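Local coordinates for protein 3-hydroxy-3-methylglutaryl-CoA lyase (Acinetobacter baumannii, PDB 6NDS) that belongs to the HMGL-like family of TIM-barrel enzymes and binds a zinc ion and coenzyme A, at residues 23-31 and 243-251; 104-114 and 144-152. All coordinates share one frame; numbering follows the deposited sequence.

Contact 1: 23-31 and 243-251; sequences PRDGLQIEP and GGLGGCPFA. With ZN (zinc ion), chain H; COA (coenzyme A), chain B.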
loop_
_atom_site.group_PDB
_atom_site.type_symbol
_atom_site.label_atom_id
_atom_site.label_comp_id
_atom_site.label_asym_id
_atom_site.label_seq_id
_atom_site.Cartn_x
_atom_site.Cartn_y
_atom_site.Cartn_z
ATOM N N PRO A 23 -2.748 19.308 -7.389
ATOM C CA PRO A 23 -2.227 20.615 -7.817
ATOM C C PRO A 23 -1.565 21.384 -6.705
ATOM O O PRO A 23 -0.840 22.338 -6.997
ATOM C CB PRO A 23 -3.471 21.352 -8.330
ATOM C CG PRO A 23 -4.460 20.238 -8.680
ATOM C CD PRO A 23 -4.209 19.228 -7.591
ATOM N N ARG A 24 -1.813 21.019 -5.446
ATOM C CA ARG A 24 -1.230 21.714 -4.304
ATOM C C ARG A 24 -0.206 20.802 -3.622
ATOM O O ARG A 24 1.000 21.038 -3.737
ATOM C CB ARG A 24 -2.344 22.146 -3.344
ATOM C CG ARG A 24 -1.942 23.176 -2.268
ATOM C CD ARG A 24 -1.131 22.558 -1.127
ATOM N NE ARG A 24 -1.899 21.565 -0.367
ATOM C CZ ARG A 24 -1.382 20.812 0.598
ATOM N NH1 ARG A 24 -0.100 20.939 0.924
ATOM N NH2 ARG A 24 -2.148 19.946 1.250
ATOM N N ASP A 25 -0.660 19.752 -2.930
ATOM C CA ASP A 25 0.275 18.870 -2.237
ATOM C C ASP A 25 1.209 18.195 -3.227
ATOM O O ASP A 25 2.404 18.029 -2.954
ATOM C CB ASP A 25 -0.508 17.829 -1.433
ATOM C CG ASP A 25 0.193 17.419 -0.162
ATOM O OD1 ASP A 25 1.441 17.530 -0.063
ATOM O OD2 ASP A 25 -0.512 16.972 0.764
ATOM N N GLY A 26 0.679 17.818 -4.391
ATOM C CA GLY A 26 1.491 17.121 -5.370
ATOM C C GLY A 26 2.608 17.982 -5.922
ATOM O O GLY A 26 3.754 17.546 -6.021
ATOM N N LEU A 27 2.294 19.225 -6.277
ATOM C CA LEU A 27 3.267 20.048 -6.976
ATOM C C LEU A 27 4.186 20.827 -6.049
ATOM O O LEU A 27 5.265 21.244 -6.485
ATOM C CB LEU A 27 2.547 21.022 -7.909
ATOM C CG LEU A 27 1.727 20.348 -9.013
ATOM C CD1 LEU A 27 1.238 21.411 -9.965
ATOM C CD2 LEU A 27 2.552 19.311 -9.754
ATOM N N GLN A 28 3.813 21.014 -4.782
ATOM C CA GLN A 28 4.627 21.893 -3.940
ATOM C C GLN A 28 6.035 21.345 -3.732
ATOM O O GLN A 28 6.981 22.125 -3.567
ATOM C CB GLN A 28 3.935 22.128 -2.600
ATOM C CG GLN A 28 3.824 20.899 -1.759
ATOM C CD GLN A 28 3.021 21.114 -0.489
ATOM O OE1 GLN A 28 2.300 22.110 -0.342
ATOM N NE2 GLN A 28 3.138 20.170 0.439
ATOM N N ILE A 29 6.199 20.021 -3.772
ATOM C CA ILE A 29 7.476 19.363 -3.509
ATOM C C ILE A 29 8.128 18.800 -4.770
ATOM O O ILE A 29 9.272 18.318 -4.696
ATOM C CB ILE A 29 7.304 18.247 -2.455
ATOM C CG1 ILE A 29 8.640 17.855 -1.836
ATOM C CG2 ILE A 29 6.591 17.046 -3.074
ATOM C CD1 ILE A 29 8.520 16.888 -0.670
ATOM N N GLU A 30 7.447 18.841 -5.914
ATOM C CA GLU A 30 8.041 18.379 -7.162
ATOM C C GLU A 30 9.328 19.139 -7.445
ATOM O O GLU A 30 9.369 20.364 -7.288
ATOM C CB GLU A 30 7.079 18.584 -8.334
ATOM C CG GLU A 30 6.184 17.420 -8.625
ATOM C CD GLU A 30 6.959 16.163 -8.940
ATOM O OE1 GLU A 30 6.723 15.146 -8.259
ATOM O OE2 GLU A 30 7.815 16.196 -9.849
ATOM N N PRO A 31 10.385 18.457 -7.886
ATOM C CA PRO A 31 11.653 19.158 -8.135
ATOM C C PRO A 31 11.556 20.215 -9.220
ATOM O O PRO A 31 12.201 21.266 -9.120
ATOM C CB PRO A 31 12.606 18.024 -8.545
ATOM C CG PRO A 31 11.976 16.785 -8.030
ATOM C CD PRO A 31 10.504 17.002 -8.077
ATOM N N GLY A 243 -1.663 10.059 -9.266
ATOM C CA GLY A 243 -0.371 9.414 -9.415
ATOM C C GLY A 243 0.401 9.198 -8.132
ATOM O O GLY A 243 1.544 8.725 -8.191
ATOM N N GLY A 244 -0.159 9.549 -6.974
ATOM C CA GLY A 244 0.628 9.437 -5.760
ATOM C C GLY A 244 1.680 10.508 -5.590
ATOM O O GLY A 244 2.668 10.304 -4.865
ATOM N N LEU A 245 1.518 11.645 -6.260
ATOM C CA LEU A 245 2.395 12.779 -6.035
ATOM C C LEU A 245 2.272 13.252 -4.585
ATOM O O LEU A 245 1.353 12.857 -3.860
ATOM C CB LEU A 245 2.034 13.920 -6.986
ATOM C CG LEU A 245 2.185 13.608 -8.479
ATOM C CD1 LEU A 245 1.669 14.774 -9.342
ATOM C CD2 LEU A 245 3.640 13.315 -8.787
ATOM N N GLY A 246 3.232 14.066 -4.147
ATOM C CA GLY A 246 3.020 14.889 -2.961
ATOM C C GLY A 246 4.102 14.755 -1.906
ATOM O O GLY A 246 5.068 14.007 -2.043
ATOM N N GLY A 247 3.916 15.522 -0.827
ATOM C CA GLY A 247 4.863 15.620 0.275
ATOM C C GLY A 247 5.081 17.082 0.617
ATOM O O GLY A 247 4.916 17.971 -0.221
ATOM N N CYS A 248 5.448 17.343 1.897
ATOM C CA CYS A 248 5.753 18.706 2.333
ATOM C C CYS A 248 7.257 18.905 2.390
ATOM O O CYS A 248 7.964 18.073 2.980
ATOM C CB CYS A 248 5.139 18.994 3.704
ATOM S SG CYS A 248 5.635 20.590 4.457
ATOM N N PRO A 249 7.784 19.982 1.798
ATOM C CA PRO A 249 9.243 20.178 1.788
ATOM C C PRO A 249 9.833 20.461 3.156
ATOM O O PRO A 249 11.050 20.312 3.323
ATOM C CB PRO A 249 9.434 21.377 0.845
ATOM C CG PRO A 249 8.141 21.484 0.073
ATOM C CD PRO A 249 7.081 21.013 1.017
ATOM N N PHE A 250 9.024 20.860 4.134
ATOM C CA PHE A 250 9.517 21.196 5.463
ATOM C C PHE A 250 9.227 20.113 6.496
ATOM O O PHE A 250 9.576 20.280 7.669
ATOM C CB PHE A 250 8.932 22.544 5.905
ATOM C CG PHE A 250 9.273 23.672 4.969
ATOM C CD1 PHE A 250 10.559 24.188 4.932
ATOM C CD2 PHE A 250 8.321 24.195 4.106
ATOM C CE1 PHE A 250 10.888 25.216 4.062
ATOM C CE2 PHE A 250 8.649 25.228 3.233
ATOM C CZ PHE A 250 9.930 25.733 3.211
ATOM N N ALA A 251 8.609 19.003 6.083
ATOM C CA ALA A 251 8.520 17.814 6.915
ATOM C C ALA A 251 9.534 16.802 6.399
ATOM O O ALA A 251 9.313 16.211 5.330
ATOM C CB ALA A 251 7.106 17.234 6.879
HETATM ZN ZN ZN H . -0.252 16.616 2.796
HETATM N N1A COA B . 1.648 34.778 0.894
HETATM C C2A COA B . 2.605 35.527 0.328
HETATM N N3A COA B . 3.477 36.357 0.901
HETATM C C4A COA B . 3.305 36.376 2.232
HETATM C C5A COA B . 2.379 35.660 2.960
HETATM C C6A COA B . 1.508 34.817 2.244
HETATM N N6A COA B . 0.562 34.080 2.816
HETATM N N7A COA B . 2.505 35.946 4.313
HETATM C C8A COA B . 3.491 36.812 4.379
HETATM N N9A COA B . 4.016 37.111 3.145
HETATM C C1B COA B . 5.097 38.050 2.834
HETATM C C2B COA B . 4.854 39.475 3.326
HETATM O O2B COA B . 3.995 40.245 2.513
HETATM C C3B COA B . 6.293 39.980 3.381
HETATM O O3B COA B . 6.808 40.166 2.066
HETATM P P3B COA B . 8.101 41.138 2.097
HETATM O O7A COA B . 9.317 40.291 2.429
HETATM O O8A COA B . 7.817 42.170 3.172
HETATM O O9A COA B . 8.195 41.764 0.718
HETATM C C4B COA B . 6.925 38.790 4.081
HETATM O O4B COA B . 6.291 37.636 3.462
HETATM C C5B COA B . 6.596 38.776 5.550
HETATM O O5B COA B . 7.244 37.657 6.173
HETATM P P1A COA B . 6.657 37.179 7.580
HETATM O O1A COA B . 5.265 37.687 7.757
HETATM O O2A COA B . 7.672 37.400 8.653
HETATM O O3A COA B . 6.556 35.615 7.258
HETATM P P2A COA B . 7.672 34.484 7.095
HETATM O O4A COA B . 8.190 34.133 8.450
HETATM O O5A COA B . 8.643 34.865 6.026
HETATM O O6A COA B . 6.762 33.295 6.518
HETATM C CBP COA B . 4.698 32.117 6.284
HETATM C CCP COA B . 5.595 32.866 7.263
HETATM C CDP COA B . 3.527 31.467 7.029
HETATM C CEP COA B . 4.146 33.109 5.253
HETATM C CAP COA B . 5.556 31.053 5.594
HETATM O OAP COA B . 6.227 30.289 6.585
HETATM C C9P COA B . 4.756 30.112 4.708
HETATM O O9P COA B . 4.286 30.505 3.645
HETATM N N8P COA B . 4.617 28.869 5.142
HETATM C C7P COA B . 3.780 27.882 4.473
HETATM C C6P COA B . 4.610 26.793 3.845
HETATM C C5P COA B . 3.749 25.680 3.287
HETATM O O5P COA B . 2.799 25.931 2.547
HETATM N N4P COA B . 4.086 24.432 3.633
HETATM C C3P COA B . 3.487 23.235 3.059
HETATM C C2P COA B . 1.994 23.176 3.276
HETATM S S1P COA B . 1.556 23.370 5.022
HETATM O O HOH W 1 1.791 17.452 2.607
HETATM O O HOH W 2 5.201 15.298 -5.953
#
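Asp25 reaches the loop 243-251 with one carboxylate oxygen and the zinc ion with the other. OD2 of Asp25 binds the metal at 2.1 Å, beside His215 and His217. OD1 of Asp25 accepts from Gly247 N at 3.3 Å, a long bond but a fairly straight one (163° at the hydrogen), met from above the carboxylate plane. A water that is itself a zinc ligand also donates to OD1, and Asn257 donates to OD2.

Gln28 holds the same residue, Gly247, by its carbonyl oxygen. A chi1 of 66° turns CG back over the backbone, flanked by N and C, and the extended chain beyond carries NE2 to Gly247 O (2.9 Å, 173° at the hydrogen). That oxygen lies in the amide plane of Gln28, whereas NE2 sits well above the carbonyl plane of Gly247. OE1 of Gln28 takes NH1 of Arg24 at 3.0 Å, in the guanidinium plane, so both ends of the amide are engaged and its flip is fixed. Asp25 CB lies over one guanidinium face. Cys248 SG comes within 3.7 Å of C3P of coenzyme A, and Arg24 and Gln28 also line its thiol-bearing end.

Behind this shell the backbones come very close, with Gly26 CA 3.6 Å from Gly246 CA. A water ties the two segments there, donating to Gly26 O and Glu30 OE1 and accepting from Gly246 N; Glu30 OE2 is hydrogen-bonded to His294 NE2. At the outer margin Ile29 CG1 meets Pro249 CG at 4.1 Å, the two side chains crossing obliquely.

The contact therefore couples a metal ligand to the glycine-rich loop that carries Cys248, and the polar network of Asp25, Gly247, Gln28 and Arg24 runs from the zinc ion to residues that meet coenzyme A by van der Waals contact.

Contact 2: 104-114 and 144-152; sequences ANELNLVLSAS and TQFNGTVAT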
loop_
_atom_site.group_PDB
_atom_site.type_symbol
_atom_site.label_atom_id
_atom_site.label_comp_id
_atom_site.label_asym_id
_atom_site.label_seq_id
_atom_site.Cartn_x
_atom_site.Cartn_y
_atom_site.Cartn_z
ATOM N N ALA A 104 -11.062 31.951 -4.578
ATOM C CA ALA A 104 -11.100 30.592 -4.060
ATOM C C ALA A 104 -12.468 30.345 -3.431
ATOM O O ALA A 104 -13.038 31.233 -2.787
ATOM C CB ALA A 104 -9.987 30.377 -3.035
ATOM N N ASN A 105 -13.036 29.155 -3.675
ATOM C CA ASN A 105 -14.359 28.865 -3.127
ATOM C C ASN A 105 -14.295 28.536 -1.647
ATOM O O ASN A 105 -15.294 28.695 -0.933
ATOM C CB ASN A 105 -15.019 27.679 -3.835
ATOM C CG ASN A 105 -15.226 27.899 -5.326
ATOM O OD1 ASN A 105 -15.079 26.960 -6.113
ATOM N ND2 ASN A 105 -15.592 29.125 -5.725
ATOM N N GLU A 106 -13.155 28.035 -1.193
ATOM C CA GLU A 106 -12.984 27.599 0.183
ATOM C C GLU A 106 -11.539 27.834 0.591
ATOM O O GLU A 106 -10.616 27.590 -0.191
ATOM C CB GLU A 106 -13.358 26.123 0.331
ATOM C CG GLU A 106 -13.282 25.560 1.743
ATOM C CD GLU A 106 -13.979 24.197 1.839
ATOM O OE1 GLU A 106 -13.292 23.154 1.731
ATOM O OE2 GLU A 106 -15.220 24.173 1.995
ATOM N N LEU A 107 -11.358 28.334 1.807
ATOM C CA LEU A 107 -10.042 28.583 2.368
ATOM C C LEU A 107 -9.726 27.477 3.365
ATOM O O LEU A 107 -10.452 27.306 4.351
ATOM C CB LEU A 107 -10.000 29.954 3.044
ATOM C CG LEU A 107 -9.697 31.166 2.152
ATOM C CD1 LEU A 107 -10.578 31.248 0.927
ATOM C CD2 LEU A 107 -9.804 32.444 2.992
ATOM N N ASN A 108 -8.650 26.736 3.103
ATOM C CA ASN A 108 -8.188 25.645 3.964
ATOM C C ASN A 108 -7.078 26.180 4.866
ATOM O O ASN A 108 -5.931 26.339 4.435
ATOM C CB ASN A 108 -7.701 24.470 3.128
ATOM C CG ASN A 108 -7.201 23.331 3.974
ATOM O OD1 ASN A 108 -7.577 23.206 5.141
ATOM N ND2 ASN A 108 -6.339 22.485 3.396
ATOM N N LEU A 109 -7.437 26.466 6.116
ATOM C CA LEU A 109 -6.484 26.936 7.113
ATOM C C LEU A 109 -5.691 25.749 7.644
ATOM O O LEU A 109 -6.250 24.682 7.882
ATOM C CB LEU A 109 -7.208 27.621 8.275
ATOM C CG LEU A 109 -8.426 28.514 8.014
ATOM C CD1 LEU A 109 -8.831 29.244 9.287
ATOM C CD2 LEU A 109 -8.157 29.506 6.918
ATOM N N VAL A 110 -4.382 25.936 7.839
ATOM C CA VAL A 110 -3.525 24.826 8.248
ATOM C C VAL A 110 -2.615 25.240 9.399
ATOM O O VAL A 110 -1.934 26.266 9.324
ATOM C CB VAL A 110 -2.674 24.303 7.074
ATOM C CG1 VAL A 110 -1.748 23.168 7.550
ATOM C CG2 VAL A 110 -3.561 23.815 5.938
ATOM N N LEU A 111 -2.582 24.419 10.446
ATOM C CA LEU A 111 -1.509 24.456 11.433
ATOM C C LEU A 111 -1.182 23.016 11.822
ATOM O O LEU A 111 -1.922 22.084 11.492
ATOM C CB LEU A 111 -1.875 25.317 12.655
ATOM C CG LEU A 111 -2.538 24.647 13.858
ATOM C CD1 LEU A 111 -2.590 25.634 15.032
ATOM C CD2 LEU A 111 -3.928 24.116 13.526
ATOM N N SER A 112 -0.044 22.823 12.491
ATOM C CA SER A 112 0.383 21.495 12.928
ATOM C C SER A 112 0.126 21.297 14.416
ATOM O O SER A 112 0.278 22.227 15.209
ATOM C CB SER A 112 1.872 21.277 12.635
ATOM O OG SER A 112 2.139 21.459 11.252
ATOM N N ALA A 113 -0.257 20.070 14.801
ATOM C CA ALA A 113 -0.381 19.755 16.221
ATOM C C ALA A 113 0.971 19.761 16.920
ATOM O O ALA A 113 1.031 19.914 18.145
ATOM C CB ALA A 113 -1.048 18.387 16.410
ATOM N N SER A 114 2.045 19.563 16.166
ATOM C CA SER A 114 3.400 19.618 16.692
ATOM C C SER A 114 3.882 21.062 16.677
ATOM O O SER A 114 3.916 21.687 15.611
ATOM C CB SER A 114 4.323 18.751 15.841
ATOM O OG SER A 114 5.677 19.136 16.021
ATOM N N THR A 144 -16.757 33.914 2.455
ATOM C CA THR A 144 -16.165 32.692 1.928
ATOM C C THR A 144 -16.482 31.576 2.918
ATOM O O THR A 144 -17.200 31.786 3.900
ATOM C CB THR A 144 -14.659 32.854 1.706
ATOM O OG1 THR A 144 -14.154 31.727 0.978
ATOM C CG2 THR A 144 -13.928 32.968 3.039
ATOM N N GLN A 145 -15.960 30.382 2.652
ATOM C CA GLN A 145 -16.130 29.268 3.575
ATOM C C GLN A 145 -14.770 28.679 3.919
ATOM O O GLN A 145 -13.781 28.893 3.217
ATOM C CB GLN A 145 -17.070 28.198 3.019
ATOM C CG GLN A 145 -16.633 27.547 1.737
ATOM C CD GLN A 145 -17.770 26.767 1.107
ATOM O OE1 GLN A 145 -18.852 27.307 0.889
ATOM N NE2 GLN A 145 -17.541 25.487 0.837
ATOM N N PHE A 146 -14.728 27.953 5.039
ATOM C CA PHE A 146 -13.479 27.597 5.693
ATOM C C PHE A 146 -13.413 26.106 5.965
ATOM O O PHE A 146 -14.435 25.445 6.183
ATOM C CB PHE A 146 -13.296 28.325 7.040
ATOM C CG PHE A 146 -13.323 29.826 6.938
ATOM C CD1 PHE A 146 -12.287 30.510 6.325
ATOM C CD2 PHE A 146 -14.367 30.550 7.481
ATOM C CE1 PHE A 146 -12.303 31.888 6.238
ATOM C CE2 PHE A 146 -14.388 31.937 7.401
ATOM C CZ PHE A 146 -13.349 32.602 6.777
ATOM N N ASN A 147 -12.189 25.592 5.928
ATOM C CA ASN A 147 -11.826 24.268 6.408
ATOM C C ASN A 147 -10.664 24.442 7.374
ATOM O O ASN A 147 -9.783 25.268 7.131
ATOM C CB ASN A 147 -11.414 23.364 5.244
ATOM C CG ASN A 147 -11.247 21.907 5.658
ATOM O OD1 ASN A 147 -12.229 21.166 5.728
ATOM N ND2 ASN A 147 -10.000 21.492 5.922
ATOM N N GLY A 148 -10.670 23.690 8.475
ATOM C CA GLY A 148 -9.560 23.748 9.410
ATOM C C GLY A 148 -8.767 22.455 9.411
ATOM O O GLY A 148 -9.315 21.392 9.725
ATOM N N THR A 149 -7.485 22.522 9.063
ATOM C CA THR A 149 -6.623 21.345 9.033
ATOM C C THR A 149 -5.738 21.285 10.268
ATOM O O THR A 149 -5.156 22.293 10.685
ATOM C CB THR A 149 -5.739 21.337 7.782
ATOM O OG1 THR A 149 -6.554 21.180 6.615
ATOM C CG2 THR A 149 -4.721 20.191 7.824
ATOM N N VAL A 150 -5.632 20.095 10.842
ATOM C CA VAL A 150 -4.643 19.806 11.871
ATOM C C VAL A 150 -3.625 18.866 11.246
ATOM O O VAL A 150 -3.925 17.683 11.022
ATOM C CB VAL A 150 -5.276 19.186 13.123
ATOM C CG1 VAL A 150 -4.220 19.037 14.215
ATOM C CG2 VAL A 150 -6.453 20.024 13.601
ATOM N N ALA A 151 -2.436 19.394 10.937
ATOM C CA ALA A 151 -1.334 18.580 10.438
ATOM C C ALA A 151 -0.640 17.850 11.595
ATOM O O ALA A 151 -0.870 18.136 12.772
ATOM C CB ALA A 151 -0.334 19.441 9.664
ATOM N N THR A 152 0.211 16.883 11.238
ATOM C CA THR A 152 0.876 15.964 12.169
ATOM C C THR A 152 -0.083 15.428 13.232
ATOM O O THR A 152 0.293 15.275 14.398
ATOM C CB THR A 152 2.119 16.608 12.818
ATOM O OG1 THR A 152 1.755 17.724 13.643
ATOM C CG2 THR A 152 3.104 17.088 11.750
HETATM O O HOH W 3 -14.234 21.424 3.808
HETATM O O HOH W 4 -16.487 24.768 4.316
HETATM O O HOH W 5 -5.582 19.867 4.340
#
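Asn108 and Thr149 converge through their first torsions: CG of Asn108 stands trans to its own backbone N (chi1 179°), and OG1 of Thr149 lies opposite its carbonyl carbon (chi1 -66°). Thr149 OG1 donates to Asn108 OD1 at 2.7 Å, in the carbonyl plane and on a lone pair. The same oxygen accepts Asn147 ND2 at 3.1 Å, but this donor stands 57° out of the plane. The two asparagine side chains run alongside, their amide planes turned steeply against each other, consistent with that out-of-plane approach. A water closes the group by bridging Asn108 ND2 and Thr149 OG1.

Farther toward the start of the strands, Gln145 NE2 binds the anti side of Glu106 OE2 at 2.9 Å. Two waters link this carboxylate to Asn147 OD1 and Phe146 O. Glu106 OE2 also forms a salt bridge with Arg53, while Asn147 ND2 also bonds Thr183.

Strands 106-112 and 145-151 are parallel neighbours in the barrel, and their backbone bonds alternate in the parallel pattern. Leu107 N to Gln145 O is 2.9 Å; Leu111 N to Thr149 O, at 3.3 Å, is weak. At the C-terminal ends Thr152 OG1 donates to Ala151 O and accepts Ser114 N at 3.1 Å, joining the two loops just past the strands.

On the other face, Leu107 CB meets the Phe146 ring at CD1, 4.0 Å away, the side chains lying alongside each other. Leu109, Leu111, Phe146 and Val150 continue this apolar layer beneath helices 126-140 and 164-176.

Hydrocarbon thus packs outward against the helices, whereas the face of Glu106, Asn108, Asn147 and Thr149 is largely polar, with Val110 and Ala151 farther along it. Its polar groups are satisfied by one another, by waters and by neighbours such as Arg53 and Thr183, with Asn108 OD1 in a double grip.

From the N terminus, the chain passes through strand 17-20 into helix 22-28, which with the turn after it supplies 23-31, whose partner comes only after strand 237-240; contact 1 thus closes a loop over almost the whole barrel, tying the regions that follow its first and last strands. Contact 2 is nested inside that loop. It closes a short beta-alpha-beta crossover in which helices 115-122 and 126-140 connect strand 106-112 to strand 145-151. The contact centres lie about 17 Å apart and the nearest atoms about 5 Å, without touching. Glu55 connects them indirectly, forming a salt bridge with Arg24 and a hydrogen bond with Asn108.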